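PDB 3FHL: putative oxidoreductase from Bacteroides fragilis NCTC 9343, which probably acts as an NAD(P)-dependent oxidoreductase of the Gfo/Idh/MocA family, although its substrate and reaction have not been established. Local coordinates for residues C[17-22]-C[260-265]; C[45-50]-C[269-274]; C[80-85]-C[90-95]; C[104-109]-C[330-335]; C[135-138]-C[142-145]. One frame throughout, in Å; residues are numbered along the deposited sequence.

Interaction 1: residues C[17-22]-C[260-265]; sequences GQVFHA and KQEAAL
Val19 and Phe20, neighbours on helix 15-27, present different surfaces to Leu265 and Glu262, which lie one turn apart on helix 261-266. The two short helical segments run at 118° to each other, their axes approaching to 9.4 Å. Val19 meets Leu265 obliquely: with chi1 at 171°, its CG1 branch swings away from its own backbone nitrogen and comes to 3.7 Å from Leu265 CB. The same methyl group lies over the centre of the Phe20 ring, so that Val19 is wedged between the aromatic face and the leucine. Phe20 uses its far edge instead. Its CZ is 3.6 Å from Glu262 CD, and the extended glutamate brings its carboxylate up near the plane of the ring, the two planes being turned by 61°. The side chain of Leu265 packs against the carbonyl oxygen of Val19, with CD1 3.4 Å from Val19 O. Four residues after Val19 on helix 15-27 comes Pro23, which has no N-H to offer this carbonyl, and within the first segment the helix widens to a pi-type turn closed by Ala22 N and Gly17 O. Polar linkage between the helices is carried by one water, which donates to both Gln18 O (2.8 Å) and Leu265 O (2.6 Å). The contact is thus mainly apolar and largely buried: a hydrocarbon surface encloses Val19 O, which finds no hydrogen-bond partner, a water ties together two other backbone carbonyls, and the carboxylate of Glu262 lies at the ring edge, whose C-H groups carry slight positive charge and would probably suit it.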
# COMPACT_ATOMS: atom_id res chain seq x y z
N GLY C 17 29.69 15.28 -4.60
CA GLY C 17 30.87 15.30 -5.47
C GLY C 17 31.68 14.02 -5.39
O GLY C 17 32.01 13.43 -6.41
N GLN C 18 31.95 13.58 -4.17
CA GLN C 18 32.77 12.40 -3.94
C GLN C 18 32.07 11.08 -4.21
O GLN C 18 32.72 10.07 -4.42
CB GLN C 18 33.28 12.39 -2.50
CG GLN C 18 34.15 13.57 -2.15
CD GLN C 18 34.61 13.56 -0.71
OE1 GLN C 18 35.09 12.54 -0.21
NE2 GLN C 18 34.47 14.70 -0.03
N VAL C 19 30.73 11.09 -4.19
CA VAL C 19 29.96 9.83 -4.29
C VAL C 19 29.38 9.63 -5.69
O VAL C 19 29.59 8.60 -6.31
CB VAL C 19 28.85 9.76 -3.17
CG1 VAL C 19 27.89 8.60 -3.39
CG2 VAL C 19 29.50 9.63 -1.81
N PHE C 20 28.67 10.64 -6.19
CA PHE C 20 27.86 10.47 -7.40
C PHE C 20 28.50 10.95 -8.71
O PHE C 20 28.13 10.48 -9.79
CB PHE C 20 26.50 11.18 -7.22
CG PHE C 20 25.65 10.58 -6.14
CD1 PHE C 20 25.10 9.31 -6.29
CD2 PHE C 20 25.41 11.28 -4.96
CE1 PHE C 20 24.32 8.74 -5.29
CE2 PHE C 20 24.63 10.72 -3.96
CZ PHE C 20 24.08 9.45 -4.12
N HIS C 21 29.43 11.90 -8.61
CA HIS C 21 29.91 12.59 -9.80
C HIS C 21 31.36 12.29 -10.17
O HIS C 21 31.61 11.69 -11.20
CB HIS C 21 29.66 14.08 -9.67
CG HIS C 21 28.23 14.41 -9.45
ND1 HIS C 21 27.25 14.09 -10.37
CD2 HIS C 21 27.60 15.00 -8.41
CE1 HIS C 21 26.07 14.49 -9.91
NE2 HIS C 21 26.26 15.04 -8.72
N ALA C 22 32.29 12.72 -9.32
CA ALA C 22 33.73 12.44 -9.56
C ALA C 22 34.12 10.99 -9.89
O ALA C 22 34.90 10.78 -10.81
CB ALA C 22 34.59 13.01 -8.43
N LYS C 260 22.55 -0.93 -4.16
CA LYS C 260 23.74 -1.02 -3.31
C LYS C 260 24.86 -0.07 -3.75
O LYS C 260 25.90 0.01 -3.08
CB LYS C 260 24.28 -2.45 -3.34
CG LYS C 260 23.20 -3.55 -3.39
CD LYS C 260 23.73 -4.86 -4.02
CE LYS C 260 24.77 -5.56 -3.13
NZ LYS C 260 24.39 -5.58 -1.68
N GLN C 261 24.66 0.65 -4.85
CA GLN C 261 25.72 1.52 -5.41
C GLN C 261 26.14 2.64 -4.49
O GLN C 261 27.34 2.86 -4.31
CB GLN C 261 25.31 2.12 -6.75
CG GLN C 261 25.32 1.15 -7.90
CD GLN C 261 24.77 1.80 -9.15
OE1 GLN C 261 25.53 2.30 -9.98
NE2 GLN C 261 23.45 1.83 -9.27
N GLU C 262 25.18 3.33 -3.87
CA GLU C 262 25.49 4.49 -3.05
C GLU C 262 26.34 4.13 -1.83
O GLU C 262 27.28 4.86 -1.49
CB GLU C 262 24.21 5.23 -2.62
CG GLU C 262 24.48 6.50 -1.82
CD GLU C 262 23.21 7.23 -1.37
OE1 GLU C 262 22.11 6.88 -1.83
OE2 GLU C 262 23.34 8.16 -0.55
N ALA C 263 26.04 3.00 -1.20
CA ALA C 263 26.87 2.49 -0.10
C ALA C 263 28.31 2.16 -0.55
O ALA C 263 29.27 2.50 0.15
CB ALA C 263 26.23 1.27 0.56
N ALA C 264 28.45 1.51 -1.70
CA ALA C 264 29.77 1.16 -2.22
C ALA C 264 30.55 2.42 -2.55
O ALA C 264 31.73 2.54 -2.19
CB ALA C 264 29.66 0.25 -3.43
N LEU C 265 29.88 3.37 -3.19
CA LEU C 265 30.50 4.64 -3.54
C LEU C 265 30.88 5.48 -2.31
O LEU C 265 31.92 6.13 -2.32
CB LEU C 265 29.61 5.45 -4.47
CG LEU C 265 29.41 4.89 -5.88
CD1 LEU C 265 28.16 5.53 -6.49
CD2 LEU C 265 30.65 5.08 -6.79
O HOH W 1 33.29 7.38 -4.08

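Interaction 2: residues C[45-50]-C[269-274]; sequences KERYPQ and EIPERP
Arg47 reaches across to Ile270 and Pro271 with the end of its guanidinium group, while the backbones remain well apart, 10.2 Å between Arg47 CA and Ile270 CA. The side chain leaves with CG trans to its backbone nitrogen (chi1 -151°), runs on extended, and then turns at chi3 (133°), which sets the flat group between two partners. Over one face lies Ile270 CG1, 3.9 Å from Arg47 NH2; over the other lies the hydroxyl of the adjacent Tyr48, with OH 3.1 Å above the plane. Pro271 approaches at the edge instead, its CD 4.0 Å from the same NH2. A water in the guanidinium plane accepts from Arg47 NH1 and donates to Glu269 O, both at 2.6 Å, bridging the side chain to the opposite backbone. Within 269-274 the loop is braced by Arg273, whose NH1 and NH2 grip one carboxylate oxygen, Glu269 OE1, end-on; the NH1 bond of this salt bridge measures 2.9 Å. Pro271 also packs on Phe24 of helix 15-27 and on Leu265. The arrangement is a loop-to-loop junction, partly buried and water-bridged, between the Rossmann-type nucleotide-binding domain and the C-terminal alpha/beta domain, the two-domain architecture of the Gfo/Idh/MocA family.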
# COMPACT_ATOMS: atom_id res chain seq x y z
N LYS C 45 42.94 15.74 -4.25
CA LYS C 45 44.31 15.43 -4.68
C LYS C 45 44.69 13.96 -4.53
O LYS C 45 45.42 13.42 -5.36
CB LYS C 45 45.33 16.32 -3.96
CG LYS C 45 45.80 17.48 -4.81
CD LYS C 45 46.86 18.32 -4.11
CE LYS C 45 47.34 19.43 -5.03
NZ LYS C 45 47.69 20.70 -4.32
N GLU C 46 44.19 13.32 -3.47
CA GLU C 46 44.50 11.93 -3.15
C GLU C 46 43.98 10.96 -4.22
O GLU C 46 44.70 10.05 -4.63
CB GLU C 46 43.93 11.56 -1.77
CG GLU C 46 44.51 10.28 -1.13
CD GLU C 46 45.78 10.50 -0.30
OE1 GLU C 46 46.12 11.66 0.01
OE2 GLU C 46 46.43 9.50 0.05
N ARG C 47 42.75 11.16 -4.69
CA ARG C 47 42.15 10.22 -5.63
C ARG C 47 42.11 10.72 -7.07
O ARG C 47 42.06 9.93 -8.02
CB ARG C 47 40.75 9.83 -5.17
CG ARG C 47 40.36 8.44 -5.64
CD ARG C 47 38.93 8.15 -5.31
NE ARG C 47 38.24 7.57 -6.46
CZ ARG C 47 36.98 7.17 -6.44
NH1 ARG C 47 36.26 7.27 -5.33
NH2 ARG C 47 36.43 6.66 -7.54
N TYR C 48 42.14 12.04 -7.25
CA TYR C 48 42.10 12.61 -8.59
C TYR C 48 43.27 13.56 -8.78
O TYR C 48 43.06 14.77 -8.92
CB TYR C 48 40.76 13.33 -8.81
CG TYR C 48 39.57 12.48 -8.46
CD1 TYR C 48 39.21 11.40 -9.27
CD2 TYR C 48 38.81 12.73 -7.32
CE1 TYR C 48 38.11 10.59 -8.95
CE2 TYR C 48 37.71 11.92 -6.98
CZ TYR C 48 37.38 10.86 -7.82
OH TYR C 48 36.30 10.05 -7.53
N PRO C 49 44.51 13.03 -8.83
CA PRO C 49 45.67 13.93 -8.80
C PRO C 49 45.91 14.69 -10.12
O PRO C 49 46.73 15.60 -10.15
CB PRO C 49 46.84 12.98 -8.51
CG PRO C 49 46.42 11.68 -9.08
CD PRO C 49 44.93 11.61 -8.94
N GLN C 50 45.18 14.31 -11.17
CA GLN C 50 45.31 14.92 -12.50
C GLN C 50 44.28 16.02 -12.73
O GLN C 50 44.32 16.72 -13.75
CB GLN C 50 45.19 13.86 -13.60
CG GLN C 50 46.42 12.98 -13.79
CD GLN C 50 46.19 11.87 -14.81
OE1 GLN C 50 45.50 10.89 -14.53
NE2 GLN C 50 46.77 12.02 -16.00
N GLU C 269 34.57 2.75 -3.13
CA GLU C 269 34.83 1.74 -4.15
C GLU C 269 34.81 2.37 -5.54
O GLU C 269 33.98 3.24 -5.82
CB GLU C 269 33.83 0.60 -4.05
CG GLU C 269 33.91 -0.13 -2.72
CD GLU C 269 32.99 -1.33 -2.63
OE1 GLU C 269 32.61 -1.87 -3.69
OE2 GLU C 269 32.66 -1.73 -1.50
N ILE C 270 35.74 1.94 -6.39
CA ILE C 270 35.87 2.49 -7.73
C ILE C 270 34.87 1.78 -8.62
O ILE C 270 34.86 0.55 -8.69
CB ILE C 270 37.32 2.33 -8.28
CG1 ILE C 270 38.28 3.21 -7.48
CG2 ILE C 270 37.39 2.67 -9.78
CD1 ILE C 270 39.74 2.84 -7.63
N PRO C 271 33.99 2.55 -9.29
CA PRO C 271 32.93 1.94 -10.09
C PRO C 271 33.32 1.27 -11.42
O PRO C 271 32.43 0.80 -12.14
CB PRO C 271 31.94 3.09 -10.32
CG PRO C 271 32.73 4.33 -10.15
CD PRO C 271 33.90 4.02 -9.25
N GLU C 272 34.61 1.17 -11.73
CA GLU C 272 35.01 0.65 -13.05
C GLU C 272 34.71 -0.84 -13.36
O GLU C 272 34.50 -1.21 -14.53
CB GLU C 272 36.48 1.00 -13.36
CG GLU C 272 36.70 1.36 -14.84
CD GLU C 272 38.05 2.00 -15.12
OE1 GLU C 272 38.53 2.84 -14.31
OE2 GLU C 272 38.63 1.68 -16.18
N ARG C 273 34.64 -1.67 -12.32
CA ARG C 273 34.74 -3.13 -12.46
C ARG C 273 33.55 -3.83 -13.15
O ARG C 273 32.45 -3.31 -13.16
CB ARG C 273 35.03 -3.74 -11.09
CG ARG C 273 34.00 -3.45 -10.06
CD ARG C 273 34.40 -4.03 -8.73
NE ARG C 273 33.25 -4.09 -7.85
CZ ARG C 273 33.11 -3.39 -6.74
NH1 ARG C 273 32.00 -3.53 -6.02
NH2 ARG C 273 34.07 -2.57 -6.33
N PRO C 274 33.80 -5.01 -13.76
CA PRO C 274 32.78 -5.82 -14.44
C PRO C 274 31.51 -6.14 -13.64
O PRO C 274 30.42 -6.18 -14.22
CB PRO C 274 33.53 -7.12 -14.76
CG PRO C 274 34.93 -6.68 -14.96
CD PRO C 274 35.14 -5.63 -13.92
O HOH W 2 34.21 5.83 -5.88

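Interaction 3: residues C[80-85]-C[90-95]; sequences EYAGMA and KNVVVE
Ala85, Ala82 and Val92 make up most of this interface, where helix 78-87 lies almost antiparallel (168°) on strand 91-95. Ala85 sets its CB 3.6 Å from Val92 CG2, the closest apolar approach between the two segments. One turn earlier, Ala82 turns its methyl group toward the strand and lodges it between two valines of the same strand face, 3.8 Å from Val94 CG2 and 4.2 Å from Val92 CG1. Val92 can serve both alanines because its two branches diverge: chi1 of 178° sends CG1 opposite the backbone nitrogen and toward Ala82, while CG2, lying beside that nitrogen, faces Ala85. The small alanine side chains let the helix settle near the strand, with 8.6 Å between the segment axes. Beyond the methyl contacts, the backbone fastens the connection through Lys90 N, which donates to Ala85 O at 2.9 Å and a fairly straight 158°, fixing the turn by which the chain leaves the helix and enters the strand. This is the helix-to-strand half of a beta-alpha-beta crossover in the Rossmann-type sheet: strand 68-71 precedes the helix and flanks strand 91-95, and strand 119-122 flanks it on the other edge. Leu119 of that strand touches Val92 and Val94, Ile69 touches Ala85, and Val93, pointing away from helix 78-87, packs on Phe310 and Ile314 of helix 309-320.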
# COMPACT_ATOMS: atom_id res chain seq x y z
N GLU C 80 21.39 30.62 -9.37
CA GLU C 80 22.41 31.62 -9.71
C GLU C 80 23.57 30.97 -10.45
O GLU C 80 24.00 31.45 -11.50
CB GLU C 80 22.93 32.33 -8.45
CG GLU C 80 23.87 33.53 -8.72
CD GLU C 80 24.68 33.98 -7.49
OE1 GLU C 80 24.28 33.71 -6.34
OE2 GLU C 80 25.74 34.61 -7.70
N TYR C 81 24.04 29.84 -9.91
CA TYR C 81 25.20 29.12 -10.43
C TYR C 81 24.95 28.49 -11.80
O TYR C 81 25.81 28.56 -12.69
CB TYR C 81 25.69 28.09 -9.41
CG TYR C 81 26.57 28.68 -8.31
CD1 TYR C 81 26.49 30.04 -7.96
CD2 TYR C 81 27.47 27.87 -7.61
CE1 TYR C 81 27.30 30.58 -6.96
CE2 TYR C 81 28.28 28.40 -6.59
CZ TYR C 81 28.18 29.75 -6.27
OH TYR C 81 28.98 30.28 -5.28
N ALA C 82 23.77 27.89 -11.99
CA ALA C 82 23.39 27.32 -13.29
C ALA C 82 23.20 28.41 -14.34
O ALA C 82 23.52 28.20 -15.50
CB ALA C 82 22.13 26.46 -13.19
N GLY C 83 22.68 29.56 -13.91
CA GLY C 83 22.50 30.72 -14.79
C GLY C 83 23.82 31.31 -15.27
O GLY C 83 23.96 31.62 -16.44
N MET C 84 24.77 31.45 -14.34
CA MET C 84 26.11 31.94 -14.64
C MET C 84 26.81 31.03 -15.64
O MET C 84 27.45 31.50 -16.58
CB MET C 84 26.96 32.00 -13.38
CG MET C 84 26.86 33.30 -12.58
SD MET C 84 27.92 33.17 -11.11
CE MET C 84 29.55 32.92 -11.86
N ALA C 85 26.69 29.72 -15.41
CA ALA C 85 27.31 28.72 -16.29
C ALA C 85 26.72 28.72 -17.69
O ALA C 85 27.46 28.60 -18.67
CB ALA C 85 27.22 27.32 -15.66
N LYS C 90 28.33 27.34 -21.19
CA LYS C 90 28.66 25.96 -20.84
C LYS C 90 27.40 25.08 -20.80
O LYS C 90 26.31 25.55 -20.50
CB LYS C 90 29.43 25.91 -19.52
CG LYS C 90 30.54 26.98 -19.35
CD LYS C 90 31.57 26.96 -20.50
CE LYS C 90 32.51 28.17 -20.48
NZ LYS C 90 32.85 28.60 -21.90
N ASN C 91 27.56 23.79 -21.13
CA ASN C 91 26.49 22.81 -20.90
C ASN C 91 26.44 22.55 -19.39
O ASN C 91 27.48 22.68 -18.72
CB ASN C 91 26.76 21.51 -21.66
CG ASN C 91 26.74 21.70 -23.16
OD1 ASN C 91 25.69 21.90 -23.78
ND2 ASN C 91 27.92 21.62 -23.76
N VAL C 92 25.26 22.24 -18.85
CA VAL C 92 25.08 22.24 -17.38
C VAL C 92 24.32 21.03 -16.83
O VAL C 92 23.27 20.65 -17.35
CB VAL C 92 24.38 23.57 -16.88
CG1 VAL C 92 24.14 23.55 -15.37
CG2 VAL C 92 25.21 24.79 -17.22
N VAL C 93 24.88 20.45 -15.77
CA VAL C 93 24.13 19.52 -14.91
C VAL C 93 23.84 20.21 -13.58
O VAL C 93 24.74 20.76 -12.94
CB VAL C 93 24.91 18.20 -14.68
CG1 VAL C 93 24.32 17.37 -13.52
CG2 VAL C 93 24.88 17.38 -15.94
N VAL C 94 22.57 20.19 -13.16
CA VAL C 94 22.21 20.67 -11.82
C VAL C 94 21.71 19.52 -10.95
O VAL C 94 20.90 18.69 -11.38
CB VAL C 94 21.14 21.78 -11.81
CG1 VAL C 94 21.20 22.59 -10.50
CG2 VAL C 94 21.29 22.71 -13.00
N GLU C 95 22.20 19.48 -9.72
CA GLU C 95 21.65 18.60 -8.71
C GLU C 95 20.36 19.15 -8.15
O GLU C 95 20.15 20.38 -8.14
CB GLU C 95 22.64 18.42 -7.58
CG GLU C 95 23.59 17.29 -7.84
CD GLU C 95 24.16 16.72 -6.57
OE1 GLU C 95 24.38 17.49 -5.61
OE2 GLU C 95 24.41 15.50 -6.54

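Interaction 4: residues C[104-109]-C[330-335]; sequences QGEELI and DILNVI
Leu332 is the projecting residue here, directing its CD1 methyl at Glu106 and Ile109 of helix 102-115. The tight part is concentrated on that one methyl group. Ile109 and Leu332 reach toward each other tip to tip, CD1 to CD1 at 3.8 Å, and Glu106 crosses the leucine obliquely, its aliphatic CG 3.7 Å from Leu332 CD1. Gly105 adds bare backbone to the same site, and its carbonyl carbon comes to 4.2 Å of Leu332 CD1. The lack of a side chain at Gly105 leaves room for the leucine end to lie over the helix. Elsewhere the contact is loose: the axes of the short segments stay 10.8 Å apart, at 161° between their directions, and a single leucine spans much of that distance. Toward solvent, Glu106 is exposed; its chain stays extended beyond CG, so the methylene touches Leu332 while the carboxylate continues past it. Ile109 also rests on Leu119 of the parallel sheet, and Ile331, next to Leu332, packs on Val121 of that sheet. The pairing is a nearly antiparallel helix-helix contact across the boundary between the Rossmann-type domain, whose sheet helix 102-115 covers, and helix 328-347 of the C-terminal alpha/beta domain.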
# COMPACT_ATOMS: atom_id res chain seq x y z
N GLN C 104 11.95 30.33 -11.71
CA GLN C 104 13.40 30.33 -11.90
C GLN C 104 13.85 29.16 -12.78
O GLN C 104 14.73 29.31 -13.64
CB GLN C 104 14.09 30.21 -10.55
CG GLN C 104 14.17 31.49 -9.73
CD GLN C 104 14.87 31.25 -8.40
OE1 GLN C 104 15.00 30.11 -7.96
NE2 GLN C 104 15.32 32.32 -7.77
N GLY C 105 13.23 28.00 -12.56
CA GLY C 105 13.48 26.81 -13.35
C GLY C 105 13.05 26.97 -14.79
O GLY C 105 13.80 26.63 -15.71
N GLU C 106 11.85 27.50 -15.00
CA GLU C 106 11.36 27.79 -16.36
C GLU C 106 12.26 28.80 -17.08
O GLU C 106 12.49 28.67 -18.29
CB GLU C 106 9.90 28.26 -16.34
CG GLU C 106 8.92 27.16 -15.94
CD GLU C 106 7.47 27.62 -15.83
OE1 GLU C 106 7.23 28.80 -15.48
OE2 GLU C 106 6.57 26.79 -16.08
N GLU C 107 12.79 29.77 -16.33
CA GLU C 107 13.72 30.76 -16.87
C GLU C 107 15.04 30.13 -17.37
O GLU C 107 15.52 30.46 -18.46
CB GLU C 107 14.02 31.83 -15.82
CG GLU C 107 14.84 33.01 -16.35
CD GLU C 107 15.42 33.87 -15.24
OE1 GLU C 107 14.88 33.84 -14.11
OE2 GLU C 107 16.41 34.59 -15.50
N LEU C 108 15.61 29.24 -16.56
CA LEU C 108 16.84 28.54 -16.91
C LEU C 108 16.69 27.66 -18.14
O LEU C 108 17.57 27.64 -19.01
CB LEU C 108 17.34 27.70 -15.74
CG LEU C 108 17.92 28.48 -14.55
CD1 LEU C 108 18.50 27.51 -13.54
CD2 LEU C 108 18.97 29.48 -15.02
N ILE C 109 15.56 26.95 -18.22
CA ILE C 109 15.24 26.06 -19.34
C ILE C 109 15.16 26.85 -20.65
O ILE C 109 15.73 26.44 -21.66
CB ILE C 109 13.95 25.23 -19.06
CG1 ILE C 109 14.24 24.14 -18.01
CG2 ILE C 109 13.38 24.60 -20.35
CD1 ILE C 109 13.00 23.49 -17.40
N ASP C 330 11.88 17.60 -16.68
CA ASP C 330 11.48 16.41 -15.92
C ASP C 330 11.31 16.69 -14.42
O ASP C 330 10.33 16.23 -13.84
CB ASP C 330 12.45 15.24 -16.13
CG ASP C 330 12.31 14.59 -17.50
OD1 ASP C 330 11.39 14.95 -18.27
OD2 ASP C 330 13.13 13.71 -17.81
N ILE C 331 12.22 17.45 -13.82
CA ILE C 331 12.09 17.77 -12.39
C ILE C 331 10.99 18.80 -12.11
O ILE C 331 10.41 18.78 -11.04
CB ILE C 331 13.45 18.13 -11.71
CG1 ILE C 331 13.41 17.88 -10.20
CG2 ILE C 331 13.82 19.58 -11.93
CD1 ILE C 331 13.19 16.42 -9.80
N LEU C 332 10.69 19.67 -13.08
CA LEU C 332 9.58 20.59 -12.90
C LEU C 332 8.27 19.82 -12.90
O LEU C 332 7.37 20.12 -12.12
CB LEU C 332 9.56 21.68 -13.97
CG LEU C 332 10.70 22.70 -14.02
CD1 LEU C 332 10.20 23.87 -14.83
CD2 LEU C 332 11.16 23.17 -12.64
N ASN C 333 8.19 18.82 -13.78
CA ASN C 333 7.05 17.91 -13.85
C ASN C 333 6.86 17.12 -12.55
O ASN C 333 5.74 16.97 -12.05
CB ASN C 333 7.22 16.94 -15.02
CG ASN C 333 7.08 17.63 -16.37
OD1 ASN C 333 6.71 18.80 -16.45
ND2 ASN C 333 7.36 16.89 -17.45
N VAL C 334 7.98 16.64 -12.01
CA VAL C 334 7.99 15.93 -10.73
C VAL C 334 7.48 16.83 -9.60
O VAL C 334 6.63 16.40 -8.82
CB VAL C 334 9.38 15.38 -10.43
CG1 VAL C 334 9.52 14.94 -8.97
CG2 VAL C 334 9.66 14.24 -11.37
N ILE C 335 7.97 18.07 -9.57
CA ILE C 335 7.59 19.06 -8.56
C ILE C 335 6.11 19.43 -8.64
O ILE C 335 5.47 19.67 -7.61
CB ILE C 335 8.50 20.32 -8.61
CG1 ILE C 335 9.86 19.99 -7.99
CG2 ILE C 335 7.89 21.53 -7.87
CD1 ILE C 335 10.93 21.03 -8.27

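Interaction 5: residues C[135-138]-C[142-145]; sequences RDIL and LLGR
Ile137 O and Leu142 N join the end of helix 129-139 to the loop that follows, five residues along, through a 3.2 Å hydrogen bond that is almost straight (170° at the hydrogen) and arrives nearly in line with the carbonyl. A water reinforces the closure: it donates to Ile137 O at 3.1 Å and accepts from Leu143 N at 2.8 Å, so the same carbonyl receives two donors. The side chains follow this turn. Ile137, the residue with the largest buried area here, splits its branches between the two leucines. Its chi1 of -79° places CG1 beside the backbone nitrogen, where it meets Leu142 CD1 at 4.1 Å, the two side chains crossing at roughly a right angle. CG2, trans to that nitrogen, goes to Leu143 and lies 3.8 Å from its CG in a more slanting approach. Leu142 and Leu143 are in turn received by Leu287 of strand 286-291, and Leu143 also by Leu246 of strand 244-248, so the helix end is seated on the large mixed sheet. Further on, Arg145 NH2 bonds to Leu204 O of the second subunit, placing this loop next to the dimer contact. Chemically, the turn joins two layers: a polar one, in which a carbonyl near the helix end is satisfied by a backbone N-H and a bridging water, and an apolar one, in which Ile137 packs against the two leucines, Leu142 remaining partly exposed.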
# COMPACT_ATOMS: atom_id res chain seq x y z
N ARG C 135 12.11 -1.90 -15.89
CA ARG C 135 12.03 -1.53 -17.32
C ARG C 135 12.21 -2.75 -18.25
O ARG C 135 11.47 -2.91 -19.22
CB ARG C 135 13.05 -0.44 -17.67
CG ARG C 135 12.87 0.91 -16.97
CD ARG C 135 13.65 2.02 -17.71
NE ARG C 135 12.79 2.74 -18.64
CZ ARG C 135 12.69 4.07 -18.73
NH1 ARG C 135 13.45 4.87 -17.98
NH2 ARG C 135 11.84 4.60 -19.60
N ASP C 136 13.17 -3.61 -17.91
CA ASP C 136 13.46 -4.85 -18.63
C ASP C 136 12.27 -5.82 -18.67
O ASP C 136 11.93 -6.33 -19.74
CB ASP C 136 14.67 -5.55 -18.01
CG ASP C 136 15.23 -6.66 -18.90
OD1 ASP C 136 15.47 -6.40 -20.09
OD2 ASP C 136 15.43 -7.79 -18.39
N ILE C 137 11.65 -6.05 -17.51
CA ILE C 137 10.47 -6.93 -17.38
C ILE C 137 9.32 -6.41 -18.24
O ILE C 137 8.65 -7.18 -18.93
CB ILE C 137 10.05 -7.03 -15.88
CG1 ILE C 137 10.96 -8.02 -15.16
CG2 ILE C 137 8.58 -7.46 -15.72
CD1 ILE C 137 11.37 -7.55 -13.82
N LEU C 138 9.11 -5.10 -18.21
CA LEU C 138 8.05 -4.47 -19.01
C LEU C 138 8.36 -4.51 -20.51
O LEU C 138 7.47 -4.81 -21.32
CB LEU C 138 7.81 -3.03 -18.53
CG LEU C 138 7.32 -2.88 -17.08
CD1 LEU C 138 7.31 -1.41 -16.69
CD2 LEU C 138 5.96 -3.53 -16.86
N LEU C 142 6.83 -9.67 -19.80
CA LEU C 142 6.86 -10.91 -19.03
C LEU C 142 5.63 -11.12 -18.15
O LEU C 142 5.29 -12.26 -17.84
CB LEU C 142 8.12 -10.98 -18.16
CG LEU C 142 9.50 -11.11 -18.81
CD1 LEU C 142 10.53 -11.23 -17.73
CD2 LEU C 142 9.58 -12.32 -19.73
N LEU C 143 4.97 -10.01 -17.77
CA LEU C 143 3.77 -10.05 -16.91
C LEU C 143 2.49 -10.08 -17.73
O LEU C 143 1.40 -10.12 -17.16
CB LEU C 143 3.74 -8.84 -15.96
CG LEU C 143 5.00 -8.62 -15.12
CD1 LEU C 143 4.86 -7.43 -14.17
CD2 LEU C 143 5.35 -9.88 -14.33
N GLY C 144 2.62 -10.08 -19.06
CA GLY C 144 1.47 -9.93 -19.94
C GLY C 144 1.16 -8.45 -20.02
O GLY C 144 2.07 -7.64 -20.14
N ARG C 145 -0.12 -8.09 -19.98
CA ARG C 145 -0.51 -6.67 -19.91
C ARG C 145 -0.42 -6.21 -18.46
O ARG C 145 -1.05 -6.81 -17.59
CB ARG C 145 -1.93 -6.51 -20.44
CG ARG C 145 -2.55 -5.15 -20.18
CD ARG C 145 -3.88 -4.99 -20.87
NE ARG C 145 -4.86 -6.04 -20.58
CZ ARG C 145 -5.74 -5.99 -19.58
NH1 ARG C 145 -5.75 -4.97 -18.74
NH2 ARG C 145 -6.60 -6.99 -19.41
O HOH W 3 5.66 -7.38 -18.19

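Interactions 1, 2 and 4 each connect the Rossmann-type and C-terminal domains, whereas interaction 3 lies within the former and interaction 5 within the latter. Along the chain, interactions 3 and 5 are made by residues near in sequence and follow one another, both falling between the two segments of interaction 1 and of interaction 2; interactions 1 and 2 join segments more than 200 residues apart and alternate with interaction 4. Interactions 1 and 2 touch, centres 11 Å apart; interaction 4 lies across the chain's centre, 25 Å from interaction 1. Interaction 3 adjoins interaction 4 through Leu108 and meets interaction 1 through His21 and Glu95. The two domains are thus stitched together at separate places.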